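Local coordinates for protein Zn-dependent hydrolase, glyoxylase (Echinicola vietnamensis, PDB 6T5K) that probably hydrolyses beta-lactam antibiotics, including carbapenems, as a zinc-dependent class B metallo-beta-lactamase that carries two zinc ions in its active site, at residues A[24-32]-A[78-86]. Numbering follows the deposited sequence.
Sequences VYSSDKLII and ETSELLSFL
Glu81 reaches from helix 76-88 to Tyr25 and Ser27 of the hairpin formed by strands 22-26 and 30-34, and its OE1 accepts from both hydroxyls. Tyr25 OH donates to the anti lone pair of Glu81 OE1 (2.5 Å), which lies in the plane of the phenol ring, at its edge; Ser27 OG also donates to OE1, across a very short 2.4 Å whose exact length is doubtful. A small serine suits the turn: its OG sits between the backbone N and the carbonyl carbon (chi1 80°), where it accepts the N-H of Lys29 (OG to N 3.0 Å) and more obliquely that of Leu30, making an ST turn and an ST motif. A water bridges Tyr25 OH to the carbonyl oxygen of Glu81; in one of two Glu78 conformers, another links its OE1 to Lys29 NZ.

Beyond the carboxylate the contact turns apolar. Tyr25 CB sits over one face of the Phe85 ring, 4.2 Å from its centroid, a CH-pi contact, while the two rings lie obliquely at 54°. Ile32 CD1 touches both Phe85 CD2 (3.4 Å) and Leu82 CD1, and Leu30 CD2 lies against Leu82 CB; these branched chains fill the buried side. The N-H groups of Val24 and Tyr25 both bond to Ile32 O, a classic beta bulge that turns both side chains toward the helix, where Val24 CG2 meets Phe85 CZ. The helix thus packs on the edge hairpin of the larger sheet, and the hydrogen bonds from Tyr25, and less certainly Ser27, would favour the charged carboxylate of Glu81.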
# COMPACT_ATOMS: atom_id res chain seq x y z
N VAL A 24 -4.14 1.68 -17.23
CA VAL A 24 -2.99 2.29 -17.89
C VAL A 24 -1.87 1.30 -18.18
O VAL A 24 -0.95 1.64 -18.96
CB VAL A 24 -2.46 3.50 -17.09
CG1 VAL A 24 -3.53 4.58 -17.01
CG2 VAL A 24 -2.03 3.07 -15.68
N TYR A 25 -1.91 0.11 -17.61
CA TYR A 25 -0.94 -0.93 -17.91
C TYR A 25 -1.57 -2.28 -17.62
O TYR A 25 -2.29 -2.43 -16.62
CB TYR A 25 0.32 -0.79 -17.05
CG TYR A 25 1.37 -1.84 -17.33
CD1 TYR A 25 1.38 -3.04 -16.65
CD2 TYR A 25 2.35 -1.62 -18.28
CE1 TYR A 25 2.34 -4.01 -16.90
CE2 TYR A 25 3.32 -2.57 -18.55
CZ TYR A 25 3.30 -3.77 -17.85
OH TYR A 25 4.25 -4.72 -18.10
N SER A 26 -1.29 -3.26 -18.47
CA SER A 26 -1.81 -4.60 -18.25
C SER A 26 -0.86 -5.61 -18.87
O SER A 26 -0.53 -5.51 -20.05
CB SER A 26 -3.19 -4.72 -18.90
OG SER A 26 -3.74 -6.01 -18.72
N SER A 27 -0.40 -6.55 -18.06
CA SER A 27 0.34 -7.71 -18.56
C SER A 27 -0.17 -8.94 -17.83
O SER A 27 -1.10 -8.85 -17.02
CB SER A 27 1.83 -7.57 -18.27
OG SER A 27 2.09 -7.94 -16.91
N ASP A 28 0.50 -10.06 -18.09
CA ASP A 28 0.18 -11.33 -17.44
C ASP A 28 0.33 -11.24 -15.93
O ASP A 28 -0.39 -11.93 -15.19
CB ASP A 28 1.11 -12.43 -18.00
CG ASP A 28 2.58 -11.94 -18.21
OD1 ASP A 28 2.79 -10.97 -18.98
OD2 ASP A 28 3.52 -12.56 -17.65
N LYS A 29 1.23 -10.39 -15.45
CA LYS A 29 1.64 -10.42 -14.06
C LYS A 29 1.28 -9.16 -13.30
O LYS A 29 1.32 -9.17 -12.06
CB LYS A 29 3.16 -10.59 -14.01
CG LYS A 29 3.75 -11.80 -14.67
CD LYS A 29 3.10 -13.07 -14.16
CE LYS A 29 4.10 -14.21 -13.98
NZ LYS A 29 3.81 -15.01 -12.75
N LEU A 30 0.94 -8.08 -14.00
CA LEU A 30 0.74 -6.79 -13.34
C LEU A 30 -0.30 -5.96 -14.07
O LEU A 30 -0.26 -5.85 -15.29
CB LEU A 30 2.06 -6.01 -13.33
CG LEU A 30 2.08 -4.69 -12.56
CD1 LEU A 30 2.10 -4.98 -11.08
CD2 LEU A 30 3.31 -3.89 -12.94
N ILE A 31 -1.22 -5.37 -13.30
CA ILE A 31 -2.20 -4.43 -13.84
C ILE A 31 -2.06 -3.14 -13.06
O ILE A 31 -1.88 -3.16 -11.84
CB ILE A 31 -3.63 -4.99 -13.76
CG1 ILE A 31 -3.75 -6.24 -14.64
CG2 ILE A 31 -4.63 -3.91 -14.21
CD1 ILE A 31 -4.99 -7.08 -14.34
N ILE A 32 -2.11 -2.02 -13.76
CA ILE A 32 -2.14 -0.70 -13.13
C ILE A 32 -3.38 0.04 -13.58
O ILE A 32 -3.60 0.22 -14.78
CB ILE A 32 -0.88 0.13 -13.42
CG1 ILE A 32 0.37 -0.67 -13.07
CG2 ILE A 32 -0.91 1.44 -12.61
CD1 ILE A 32 1.68 -0.01 -13.46
N GLU A 78 7.98 -8.78 -10.96
CA GLU A 78 6.83 -7.91 -11.09
C GLU A 78 7.16 -6.48 -10.68
O GLU A 78 6.62 -5.53 -11.28
CB GLU A 78 5.69 -8.43 -10.21
CG GLU A 78 5.23 -9.86 -10.52
CD GLU A 78 4.52 -10.54 -9.34
OE1 GLU A 78 3.88 -11.58 -9.57
OE2 GLU A 78 4.57 -10.01 -8.20
N THR A 79 8.10 -6.31 -9.74
CA THR A 79 8.49 -4.97 -9.35
C THR A 79 9.27 -4.30 -10.48
O THR A 79 9.08 -3.11 -10.75
CB THR A 79 9.28 -5.00 -8.03
OG1 THR A 79 8.49 -5.71 -7.05
CG2 THR A 79 9.57 -3.63 -7.51
N SER A 80 10.16 -5.04 -11.14
CA SER A 80 10.84 -4.50 -12.32
C SER A 80 9.86 -4.09 -13.41
O SER A 80 10.05 -3.06 -14.08
CB SER A 80 11.85 -5.52 -12.83
OG SER A 80 12.80 -5.77 -11.81
N GLU A 81 8.79 -4.86 -13.60
CA GLU A 81 7.77 -4.49 -14.57
C GLU A 81 7.11 -3.17 -14.20
O GLU A 81 6.88 -2.30 -15.05
CB GLU A 81 6.72 -5.59 -14.66
CG GLU A 81 6.15 -5.81 -16.00
CD GLU A 81 5.16 -6.96 -16.04
OE1 GLU A 81 4.12 -6.77 -16.67
OE2 GLU A 81 5.43 -8.04 -15.47
N LEU A 82 6.78 -3.01 -12.92
CA LEU A 82 6.23 -1.74 -12.45
C LEU A 82 7.19 -0.60 -12.74
O LEU A 82 6.78 0.46 -13.24
CB LEU A 82 5.94 -1.87 -10.95
CG LEU A 82 5.44 -0.64 -10.19
CD1 LEU A 82 4.17 -0.07 -10.80
CD2 LEU A 82 5.21 -1.02 -8.73
N LEU A 83 8.46 -0.76 -12.39
CA LEU A 83 9.41 0.33 -12.55
C LEU A 83 9.65 0.63 -14.02
O LEU A 83 9.85 1.79 -14.39
CB LEU A 83 10.71 -0.02 -11.81
CG LEU A 83 10.54 0.14 -10.30
CD1 LEU A 83 11.58 -0.60 -9.52
CD2 LEU A 83 10.61 1.60 -9.98
N SER A 84 9.63 -0.40 -14.87
CA SER A 84 9.76 -0.18 -16.30
C SER A 84 8.63 0.70 -16.82
O SER A 84 8.86 1.59 -17.64
CB SER A 84 9.77 -1.52 -17.03
OG SER A 84 9.98 -1.36 -18.43
N PHE A 85 7.41 0.48 -16.34
CA PHE A 85 6.30 1.31 -16.77
C PHE A 85 6.51 2.75 -16.33
O PHE A 85 6.32 3.69 -17.11
CB PHE A 85 5.01 0.79 -16.19
CG PHE A 85 3.85 1.69 -16.42
CD1 PHE A 85 3.37 1.89 -17.70
CD2 PHE A 85 3.27 2.37 -15.37
CE1 PHE A 85 2.30 2.74 -17.93
CE2 PHE A 85 2.18 3.22 -15.60
CZ PHE A 85 1.70 3.39 -16.88
N LEU A 86 6.89 2.95 -15.06
CA LEU A 86 7.11 4.31 -14.58
C LEU A 86 8.20 5.00 -15.39
O LEU A 86 8.10 6.19 -15.68
CB LEU A 86 7.47 4.29 -13.09
CG LEU A 86 6.35 3.70 -12.24
CD1 LEU A 86 6.75 3.58 -10.79
CD2 LEU A 86 5.09 4.58 -12.36
O HOH W 1 6.63 -2.83 -17.93
O HOH W 2 4.70 -13.82 -10.61